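Peptidase (Yersinia bercovieri, PDB 5NYW) is of unknown function but, as an ancestral beta-subunit (Anbu) of the proteasome and HslV family of Ntn-hydrolases, is probably a peptidase. Local coordinates at residues R31-V45 against D194-Q208. Numbering follows the deposited sequence.
Sequences RKLHLFQQPGERTLV and DVMIYPLDSFSTEQQ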
ATOM      1  N   ARG L  31     -38.422 -12.067 -19.937  1.00 65.71           N
ATOM      2  CA  ARG L  31     -37.807 -12.555 -21.168  1.00 64.03           C
ATOM      3  C   ARG L  31     -36.268 -12.648 -21.041  1.00 68.87           C
ATOM      4  O   ARG L  31     -35.618 -11.725 -20.540  1.00 70.00           O
ATOM      5  CB  ARG L  31     -38.250 -11.682 -22.339  1.00 65.61           C
ATOM      6  CG  ARG L  31     -37.778 -12.133 -23.697  1.00 70.61           C
ATOM      7  CD  ARG L  31     -38.630 -11.485 -24.758  1.00 73.24           C
ATOM      8  NE  ARG L  31     -38.643 -10.043 -24.574  1.00 77.93           N
ATOM      9  CZ  ARG L  31     -37.784  -9.215 -25.152  1.00 91.71           C
ATOM     10  NH1 ARG L  31     -36.839  -9.697 -25.951  1.00 86.28           N
ATOM     11  NH2 ARG L  31     -37.864  -7.908 -24.920  1.00 97.30           N
ATOM     12  N   LYS L  32     -35.709 -13.773 -21.502  1.00 62.42           N
ATOM     13  CA  LYS L  32     -34.284 -14.100 -21.363  1.00 49.28           C
ATOM     14  C   LYS L  32     -33.619 -14.282 -22.731  1.00 50.72           C
ATOM     15  O   LYS L  32     -32.592 -14.958 -22.884  1.00 45.82           O
ATOM     16  CB  LYS L  32     -34.107 -15.368 -20.507  1.00 45.54           C
ATOM     17  CG  LYS L  32     -34.638 -15.246 -19.070  1.00 44.23           C
ATOM     18  CD  LYS L  32     -34.528 -16.553 -18.304  1.00 48.41           C
ATOM     19  CE  LYS L  32     -35.112 -16.432 -16.895  1.00 56.92           C
ATOM     20  NZ  LYS L  32     -34.433 -15.423 -16.024  1.00 62.39           N
ATOM     21  N   LEU L  33     -34.254 -13.703 -23.736  1.00 52.30           N
ATOM     22  CA  LEU L  33     -33.717 -13.698 -25.086  1.00 56.12           C
ATOM     23  C   LEU L  33     -34.008 -12.328 -25.712  1.00 68.15           C
ATOM     24  O   LEU L  33     -35.168 -11.982 -25.961  1.00 66.35           O
ATOM     25  CB  LEU L  33     -34.310 -14.836 -25.910  1.00 46.50           C
ATOM     26  CG  LEU L  33     -33.678 -15.164 -27.265  1.00 50.98           C
ATOM     27  CD1 LEU L  33     -33.997 -16.609 -27.590  1.00 46.01           C
ATOM     28  CD2 LEU L  33     -34.174 -14.244 -28.393  1.00 51.44           C
ATOM     29  N   HIS L  34     -32.962 -11.548 -25.968  1.00 68.22           N
ATOM     30  CA  HIS L  34     -33.143 -10.200 -26.496  1.00 55.61           C
ATOM     31  C   HIS L  34     -32.431 -10.061 -27.829  1.00 48.27           C
ATOM     32  O   HIS L  34     -31.439 -10.748 -28.073  1.00 58.25           O
ATOM     33  CB  HIS L  34     -32.650  -9.177 -25.475  1.00 51.18           C
ATOM     34  CG  HIS L  34     -33.494  -9.122 -24.236  1.00 44.97           C
ATOM     35  ND1 HIS L  34     -34.575  -8.275 -24.111  1.00 52.68           N
ATOM     36  CD2 HIS L  34     -33.452  -9.847 -23.099  1.00 43.92           C
ATOM     37  CE1 HIS L  34     -35.138  -8.456 -22.930  1.00 58.73           C
ATOM     38  NE2 HIS L  34     -34.486  -9.414 -22.297  1.00 54.23           N
ATOM     39  N   LEU L  35     -32.947  -9.196 -28.702  1.00 54.24           N
ATOM     40  CA  LEU L  35     -32.456  -9.136 -30.086  1.00 62.14           C
ATOM     41  C   LEU L  35     -31.825  -7.808 -30.461  1.00 67.22           C
ATOM     42  O   LEU L  35     -32.349  -6.751 -30.127  1.00 80.75           O
ATOM     43  CB  LEU L  35     -33.593  -9.410 -31.069  1.00 72.57           C
ATOM     44  CG  LEU L  35     -34.086 -10.838 -31.289  1.00 73.97           C
ATOM     45  CD1 LEU L  35     -35.320 -10.795 -32.168  1.00 75.78           C
ATOM     46  CD2 LEU L  35     -33.010 -11.704 -31.911  1.00 70.79           C
ATOM     47  N   PHE L  36     -30.717  -7.862 -31.190  1.00 67.84           N
ATOM     48  CA  PHE L  36     -30.156  -6.636 -31.749  1.00 69.40           C
ATOM     49  C   PHE L  36     -29.993  -6.791 -33.252  1.00 65.51           C
ATOM     50  O   PHE L  36     -29.124  -7.538 -33.729  1.00 62.80           O
ATOM     51  CB  PHE L  36     -28.823  -6.268 -31.076  1.00 55.26           C
ATOM     52  CG  PHE L  36     -28.952  -6.015 -29.603  1.00 47.88           C
ATOM     53  CD1 PHE L  36     -28.993  -7.066 -28.705  1.00 50.79           C
ATOM     54  CD2 PHE L  36     -29.099  -4.728 -29.124  1.00 50.81           C
ATOM     55  CE1 PHE L  36     -29.126  -6.837 -27.346  1.00 53.25           C
ATOM     56  CE2 PHE L  36     -29.241  -4.481 -27.776  1.00 53.88           C
ATOM     57  CZ  PHE L  36     -29.258  -5.541 -26.877  1.00 51.13           C
ATOM     58  N   GLN L  37     -30.868  -6.106 -33.988  1.00 59.87           N
ATOM     59  CA  GLN L  37     -30.991  -6.343 -35.412  1.00 65.91           C
ATOM     60  C   GLN L  37     -30.899  -5.088 -36.294  1.00 80.53           C
ATOM     61  O   GLN L  37     -31.576  -4.093 -36.046  1.00 89.90           O
ATOM     62  CB  GLN L  37     -32.304  -7.049 -35.719  1.00 62.99           C
ATOM     63  CG  GLN L  37     -32.437  -7.289 -37.208  1.00 83.78           C
ATOM     64  CD  GLN L  37     -33.703  -7.967 -37.603  1.00 92.95           C
ATOM     65  OE1 GLN L  37     -34.683  -7.972 -36.855  1.00 97.96           O
ATOM     66  NE2 GLN L  37     -33.691  -8.585 -38.779  1.00 96.05           N
ATOM     67  N   GLN L  38     -30.076  -5.165 -37.338  1.00 77.01           N
ATOM     68  CA  GLN L  38     -30.108  -4.184 -38.416  1.00 87.42           C
ATOM     69  C   GLN L  38     -30.260  -4.952 -39.716  1.00 93.40           C
ATOM     70  O   GLN L  38     -29.294  -5.556 -40.194  1.00102.16           O
ATOM     71  CB  GLN L  38     -28.857  -3.327 -38.458  1.00 91.20           C
ATOM     72  CG  GLN L  38     -28.962  -2.158 -39.427  1.00 89.60           C
ATOM     73  CD  GLN L  38     -27.967  -1.056 -39.114  1.00104.51           C
ATOM     74  OE1 GLN L  38     -27.307  -1.080 -38.076  1.00105.60           O
ATOM     75  NE2 GLN L  38     -27.862  -0.073 -40.010  1.00113.38           N
ATOM     76  N   PRO L  39     -31.477  -4.936 -40.291  1.00 88.62           N
ATOM     77  CA  PRO L  39     -31.853  -5.755 -41.451  1.00 79.16           C
ATOM     78  C   PRO L  39     -30.868  -5.670 -42.628  1.00 78.75           C
ATOM     79  O   PRO L  39     -30.509  -4.583 -43.100  1.00 71.30           O
ATOM     80  CB  PRO L  39     -33.235  -5.206 -41.838  1.00 73.09           C
ATOM     81  CG  PRO L  39     -33.375  -3.895 -41.134  1.00 84.31           C
ATOM     82  CD  PRO L  39     -32.582  -4.060 -39.865  1.00 87.20           C
ATOM     83  N   GLY L  40     -30.435  -6.847 -43.075  1.00 76.13           N
ATOM     84  CA  GLY L  40     -29.496  -6.987 -44.171  1.00 70.71           C
ATOM     85  C   GLY L  40     -28.040  -6.872 -43.771  1.00 78.12           C
ATOM     86  O   GLY L  40     -27.145  -7.052 -44.600  1.00 93.55           O
ATOM     87  N   GLU L  41     -27.788  -6.585 -42.501  1.00 73.71           N
ATOM     88  CA  GLU L  41     -26.422  -6.335 -42.058  1.00 76.45           C
ATOM     89  C   GLU L  41     -25.962  -7.064 -40.804  1.00 78.46           C
ATOM     90  O   GLU L  41     -24.825  -7.526 -40.731  1.00 75.66           O
ATOM     91  CB  GLU L  41     -26.231  -4.838 -41.842  1.00 69.11           C
ATOM     92  CG  GLU L  41     -24.777  -4.441 -41.676  1.00 77.84           C
ATOM     93  CD  GLU L  41     -24.351  -4.403 -40.220  1.00 90.00           C
ATOM     94  OE1 GLU L  41     -25.215  -4.109 -39.369  1.00102.08           O
ATOM     95  OE2 GLU L  41     -23.159  -4.648 -39.927  1.00 84.41           O
ATOM     96  N   ARG L  42     -26.838  -7.161 -39.812  1.00 82.07           N
ATOM     97  CA  ARG L  42     -26.430  -7.722 -38.531  1.00 72.87           C
ATOM     98  C   ARG L  42     -27.567  -8.265 -37.686  1.00 73.76           C
ATOM     99  O   ARG L  42     -28.656  -7.702 -37.667  1.00 74.60           O
ATOM    100  CB  ARG L  42     -25.675  -6.609 -37.803  1.00 75.17           C
ATOM    101  CG  ARG L  42     -25.561  -6.605 -36.313  1.00 65.35           C
ATOM    102  CD  ARG L  42     -25.084  -5.193 -35.892  1.00 62.34           C
ATOM    103  NE  ARG L  42     -24.021  -4.755 -36.799  1.00 70.10           N
ATOM    104  CZ  ARG L  42     -22.793  -4.391 -36.432  1.00 68.38           C
ATOM    105  NH1 ARG L  42     -22.444  -4.341 -35.152  1.00 64.25           N
ATOM    106  NH2 ARG L  42     -21.909  -4.060 -37.355  1.00 56.61           N
ATOM    107  N   THR L  43     -27.302  -9.384 -37.010  1.00 73.66           N
ATOM    108  CA  THR L  43     -28.229  -9.981 -36.050  1.00 69.02           C
ATOM    109  C   THR L  43     -27.502 -10.554 -34.832  1.00 65.51           C
ATOM    110  O   THR L  43     -26.740 -11.509 -34.938  1.00 66.00           O
ATOM    111  CB  THR L  43     -29.085 -11.080 -36.708  1.00 67.76           C
ATOM    112  OG1 THR L  43     -29.888 -10.489 -37.737  1.00 64.73           O
ATOM    113  CG2 THR L  43     -30.016 -11.718 -35.684  1.00 60.47           C
ATOM    114  N   LEU L  44     -27.721  -9.944 -33.678  1.00 68.86           N
ATOM    115  CA  LEU L  44     -27.082 -10.369 -32.439  1.00 52.75           C
ATOM    116  C   LEU L  44     -28.122 -10.766 -31.388  1.00 55.96           C
ATOM    117  O   LEU L  44     -29.102 -10.042 -31.169  1.00 58.18           O
ATOM    118  CB  LEU L  44     -26.193  -9.262 -31.899  1.00 60.51           C
ATOM    119  CG  LEU L  44     -24.764  -9.143 -32.421  1.00 71.85           C
ATOM    120  CD1 LEU L  44     -24.698  -8.902 -33.918  1.00 70.55           C
ATOM    121  CD2 LEU L  44     -24.064  -8.019 -31.666  1.00 63.33           C
ATOM    122  N   VAL L  45     -27.902 -11.921 -30.762  1.00 54.06           N
ATOM    123  CA  VAL L  45     -28.777 -12.458 -29.718  1.00 55.18           C
ATOM    124  C   VAL L  45     -28.066 -12.535 -28.375  1.00 56.80           C
ATOM    125  O   VAL L  45     -26.957 -13.077 -28.276  1.00 56.75           O
ATOM    126  CB  VAL L  45     -29.290 -13.871 -30.080  1.00 49.02           C
ATOM    127  CG1 VAL L  45     -30.154 -14.439 -28.959  1.00 46.43           C
ATOM    128  CG2 VAL L  45     -30.068 -13.829 -31.377  1.00 55.22           C
ATOM    129  N   ASP L 194     -38.800 -18.777 -25.040  1.00 50.17           N
ATOM    130  CA  ASP L 194     -38.499 -17.892 -26.161  1.00 48.67           C
ATOM    131  C   ASP L 194     -37.418 -18.576 -26.962  1.00 47.71           C
ATOM    132  O   ASP L 194     -36.382 -18.958 -26.418  1.00 55.67           O
ATOM    133  CB  ASP L 194     -38.078 -16.504 -25.677  1.00 55.90           C
ATOM    134  CG  ASP L 194     -39.247 -15.722 -25.054  1.00 72.55           C
ATOM    135  OD1 ASP L 194     -40.307 -15.531 -25.708  1.00 59.77           O
ATOM    136  OD2 ASP L 194     -39.113 -15.325 -23.879  1.00 84.10           O
ATOM    137  N   VAL L 195     -37.714 -18.820 -28.234  1.00 51.35           N
ATOM    138  CA  VAL L 195     -36.821 -19.537 -29.127  1.00 50.95           C
ATOM    139  C   VAL L 195     -36.586 -18.788 -30.446  1.00 62.14           C
ATOM    140  O   VAL L 195     -37.343 -17.892 -30.823  1.00 60.14           O
ATOM    141  CB  VAL L 195     -37.378 -20.947 -29.447  1.00 59.55           C
ATOM    142  CG1 VAL L 195     -37.689 -21.725 -28.173  1.00 58.00           C
ATOM    143  CG2 VAL L 195     -38.614 -20.846 -30.317  1.00 54.03           C
ATOM    144  N   MET L 196     -35.515 -19.147 -31.137  1.00 58.30           N
ATOM    145  CA  MET L 196     -35.237 -18.576 -32.441  1.00 56.70           C
ATOM    146  C   MET L 196     -34.313 -19.436 -33.291  1.00 60.34           C
ATOM    147  O   MET L 196     -33.370 -20.034 -32.787  1.00 65.35           O
ATOM    148  CB  MET L 196     -34.636 -17.187 -32.301  1.00 65.77           C
ATOM    149  CG  MET L 196     -34.159 -16.648 -33.619  1.00 71.26           C
ATOM    150  SD  MET L 196     -33.636 -14.967 -33.494  1.00 75.52           S
ATOM    151  CE  MET L 196     -32.676 -14.821 -35.001  1.00 72.59           C
ATOM    152  N   ILE L 197     -34.601 -19.509 -34.581  1.00 67.27           N
ATOM    153  CA  ILE L 197     -33.679 -20.097 -35.531  1.00 68.56           C
ATOM    154  C   ILE L 197     -33.091 -18.988 -36.407  1.00 73.31           C
ATOM    155  O   ILE L 197     -33.835 -18.205 -37.000  1.00 61.39           O
ATOM    156  CB  ILE L 197     -34.360 -21.118 -36.426  1.00 66.18           C
ATOM    157  CG1 ILE L 197     -34.916 -22.270 -35.600  1.00 59.17           C
ATOM    158  CG2 ILE L 197     -33.394 -21.570 -37.513  1.00 67.95           C
ATOM    159  CD1 ILE L 197     -35.678 -23.292 -36.428  1.00 67.11           C
ATOM    160  N   TYR L 198     -31.764 -18.902 -36.456  1.00 74.37           N
ATOM    161  CA  TYR L 198     -31.092 -17.961 -37.344  1.00 58.82           C
ATOM    162  C   TYR L 198     -30.303 -18.690 -38.420  1.00 61.85           C
ATOM    163  O   TYR L 198     -29.234 -19.251 -38.150  1.00 64.04           O
ATOM    164  CB  TYR L 198     -30.135 -17.045 -36.583  1.00 58.36           C
ATOM    165  CG  TYR L 198     -29.384 -16.139 -37.539  1.00 68.83           C
ATOM    166  CD1 TYR L 198     -29.950 -14.951 -37.998  1.00 62.17           C
ATOM    167  CD2 TYR L 198     -28.129 -16.497 -38.028  1.00 77.92           C
ATOM    168  CE1 TYR L 198     -29.277 -14.141 -38.886  1.00 64.77           C
ATOM    169  CE2 TYR L 198     -27.457 -15.700 -38.916  1.00 84.93           C
ATOM    170  CZ  TYR L 198     -28.030 -14.520 -39.342  1.00 75.33           C
ATOM    171  OH  TYR L 198     -27.329 -13.729 -40.225  1.00 73.79           O
ATOM    172  N   PRO L 199     -30.819 -18.688 -39.648  1.00 68.45           N
ATOM    173  CA  PRO L 199     -30.076 -19.289 -40.768  1.00 65.37           C
ATOM    174  C   PRO L 199     -28.878 -18.442 -41.244  1.00 66.24           C
ATOM    175  O   PRO L 199     -28.932 -17.209 -41.247  1.00 68.61           O
ATOM    176  CB  PRO L 199     -31.140 -19.427 -41.862  1.00 59.10           C
ATOM    177  CG  PRO L 199     -32.216 -18.463 -41.501  1.00 63.02           C
ATOM    178  CD  PRO L 199     -32.192 -18.295 -40.012  1.00 65.22           C
ATOM    179  N   LEU L 200     -27.792 -19.124 -41.600  1.00 59.53           N
ATOM    180  CA  LEU L 200     -26.577 -18.484 -42.084  1.00 63.47           C
ATOM    181  C   LEU L 200     -26.854 -17.477 -43.201  1.00 69.78           C
ATOM    182  O   LEU L 200     -27.623 -17.738 -44.121  1.00 72.79           O
ATOM    183  CB  LEU L 200     -25.573 -19.545 -42.561  1.00 62.85           C
ATOM    184  CG  LEU L 200     -24.296 -19.061 -43.267  1.00 64.68           C
ATOM    185  CD1 LEU L 200     -23.437 -18.222 -42.335  1.00 59.07           C
ATOM    186  CD2 LEU L 200     -23.497 -20.245 -43.830  1.00 56.17           C
ATOM    187  N   ASP L 201     -26.244 -16.307 -43.064  1.00 69.44           N
ATOM    188  CA  ASP L 201     -26.285 -15.236 -44.059  1.00 68.32           C
ATOM    189  C   ASP L 201     -27.687 -14.656 -44.303  1.00 67.39           C
ATOM    190  O   ASP L 201     -27.881 -13.892 -45.240  1.00 70.16           O
ATOM    191  CB  ASP L 201     -25.684 -15.691 -45.397  1.00 70.13           C
ATOM    192  CG  ASP L 201     -24.190 -15.958 -45.313  1.00 67.81           C
ATOM    193  OD1 ASP L 201     -23.509 -15.273 -44.525  1.00 66.74           O
ATOM    194  OD2 ASP L 201     -23.675 -16.781 -46.106  1.00 70.97           O
ATOM    195  N   SER L 202     -28.658 -15.000 -43.465  1.00 64.78           N
ATOM    196  CA  SER L 202     -30.012 -14.486 -43.651  1.00 66.11           C
ATOM    197  C   SER L 202     -30.196 -13.096 -43.053  1.00 67.55           C
ATOM    198  O   SER L 202     -30.974 -12.297 -43.568  1.00 74.94           O
ATOM    199  CB  SER L 202     -31.047 -15.418 -43.019  1.00 71.23           C
ATOM    200  OG  SER L 202     -31.036 -15.289 -41.607  1.00 74.25           O
ATOM    201  N   PHE L 203     -29.506 -12.833 -41.944  1.00 70.91           N
ATOM    202  CA  PHE L 203     -29.674 -11.596 -41.177  1.00 77.55           C
ATOM    203  C   PHE L 203     -31.137 -11.344 -40.898  1.00 84.01           C
ATOM    204  O   PHE L 203     -31.637 -10.218 -41.001  1.00 81.40           O
ATOM    205  CB  PHE L 203     -29.006 -10.410 -41.871  1.00 71.85           C
ATOM    206  CG  PHE L 203     -27.531 -10.591 -42.034  1.00 73.71           C
ATOM    207  CD1 PHE L 203     -26.693 -10.490 -40.930  1.00 61.93           C
ATOM    208  CD2 PHE L 203     -26.979 -10.894 -43.270  1.00 66.17           C
ATOM    209  CE1 PHE L 203     -25.330 -10.666 -41.064  1.00 60.60           C
ATOM    210  CE2 PHE L 203     -25.620 -11.084 -43.401  1.00 62.05           C
ATOM    211  CZ  PHE L 203     -24.799 -10.977 -42.296  1.00 59.30           C
ATOM    212  N   SER L 204     -31.813 -12.431 -40.544  1.00 84.69           N
ATOM    213  CA  SER L 204     -33.234 -12.385 -40.285  1.00 82.62           C
ATOM    214  C   SER L 204     -33.580 -12.778 -38.855  1.00 76.21           C
ATOM    215  O   SER L 204     -32.948 -13.654 -38.265  1.00 82.11           O
ATOM    216  CB  SER L 204     -33.960 -13.308 -41.261  1.00 78.84           C
ATOM    217  OG  SER L 204     -35.280 -13.555 -40.828  1.00 87.41           O
ATOM    218  N   THR L 205     -34.568 -12.087 -38.298  1.00 69.21           N
ATOM    219  CA  THR L 205     -35.154 -12.433 -37.009  1.00 72.48           C
ATOM    220  C   THR L 205     -36.596 -12.899 -37.227  1.00 74.94           C
ATOM    221  O   THR L 205     -37.449 -12.793 -36.340  1.00 72.57           O
ATOM    222  CB  THR L 205     -35.119 -11.267 -36.025  1.00 74.09           C
ATOM    223  OG1 THR L 205     -35.759 -10.129 -36.618  1.00 85.63           O
ATOM    224  CG2 THR L 205     -33.674 -10.915 -35.690  1.00 72.92           C
ATOM    225  N   GLU L 206     -36.862 -13.372 -38.439  1.00 76.65           N
ATOM    226  CA  GLU L 206     -38.196 -13.782 -38.826  1.00 79.50           C
ATOM    227  C   GLU L 206     -38.598 -15.030 -38.045  1.00 85.01           C
ATOM    228  O   GLU L 206     -39.755 -15.194 -37.663  1.00 88.81           O
ATOM    229  CB  GLU L 206     -38.255 -14.046 -40.340  1.00 90.88           C
ATOM    230  CG  GLU L 206     -39.636 -14.405 -40.866  1.00 98.11           C
ATOM    231  CD  GLU L 206     -40.626 -13.251 -40.763  1.00107.51           C
ATOM    232  OE1 GLU L 206     -40.191 -12.078 -40.637  1.00104.42           O
ATOM    233  OE2 GLU L 206     -41.846 -13.527 -40.779  1.00113.14           O
ATOM    234  N   GLN L 207     -37.630 -15.908 -37.803  1.00 78.49           N
ATOM    235  CA  GLN L 207     -37.894 -17.132 -37.070  1.00 66.20           C
ATOM    236  C   GLN L 207     -37.645 -16.980 -35.567  1.00 70.59           C
ATOM    237  O   GLN L 207     -36.861 -17.729 -34.984  1.00 73.19           O
ATOM    238  CB  GLN L 207     -37.060 -18.284 -37.631  1.00 61.31           C
ATOM    239  CG  GLN L 207     -37.407 -18.646 -39.056  1.00 59.12           C
ATOM    240  CD  GLN L 207     -36.658 -19.869 -39.563  1.00 63.20           C
ATOM    241  OE1 GLN L 207     -36.961 -21.007 -39.198  1.00 62.09           O
ATOM    242  NE2 GLN L 207     -35.674 -19.632 -40.422  1.00 66.16           N
ATOM    243  N   GLN L 208     -38.314 -16.006 -34.950  1.00 69.24           N
ATOM    244  CA  GLN L 208     -38.344 -15.884 -33.496  1.00 62.72           C
ATOM    245  C   GLN L 208     -39.724 -16.260 -32.980  1.00 67.11           C
ATOM    246  O   GLN L 208     -40.724 -15.776 -33.501  1.00 75.82           O
ATOM    247  CB  GLN L 208     -38.034 -14.482 -33.043  1.00 60.98           C
ATOM    248  CG  GLN L 208     -37.862 -14.428 -31.553  1.00 70.42           C
ATOM    249  CD  GLN L 208     -37.999 -13.037 -31.003  1.00 86.07           C
ATOM    250  OE1 GLN L 208     -38.136 -12.067 -31.752  1.00 90.58           O
ATOM    251  NE2 GLN L 208     -37.967 -12.924 -29.679  1.00 90.81           N
TER
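Phe203 lays its ring against the turn that joins strands 33-38 and 42-45. CA of Glu41 sits over one face, and the hydroxyl of Tyr198 lies over the opposite face, 3.4 Å above the plane and offset toward the rim. The ring's CE1 comes 3.2 Å from Glu41 O. That turn carries a classic beta bulge, with Glu41 and Arg42 both facing Gln38. Tyr198 OH also accepts from Phe203 N at 2.9 Å, which ties the two residues together, and has a second partner in Gln119 OE1.

Next to this, Gln37 and Thr205 approach from opposite directions. Gln37 runs out straight, its CG trans to the main-chain N (chi1 180°) and the chain extended beyond, which carries its amide across to the 194-208 side. There OE1 accepts from Thr205 OG1, though the modelled separation is doubtfully short, while NE2 makes a weak bond to Phe203 O at 3.4 Å. Thr43 meets the Tyr198 ring obliquely, Thr43 CB lying 3.8 Å from Tyr198 CE1. The Thr43 methyl, CG2, touches that of Thr205.

Farther along comes an apolar cluster: Leu35 CD2 lies 3.7 Å from Met196 SD, and Val45 CG2 meets the same sulfur more loosely. Beyond it, Leu33 CD1 lies against the backbone carbonyl of Asp194, 3.5 Å from Asp194 O. Arg31 crosses Asp194 at about a right angle with their charged atoms apart; Asp194 instead pairs with Arg210.

Such face-to-face packing belongs to the Ntn-hydrolase sandwich: 33-38 edges one sheet, with 42-50 between it and 112-120, while 193-199 lies between 11-23 and 208-211 in the other. Phe14 of strand 11-23 also touches Leu33 and Val45, and helix 168-185 packs against Val195 and Ile197.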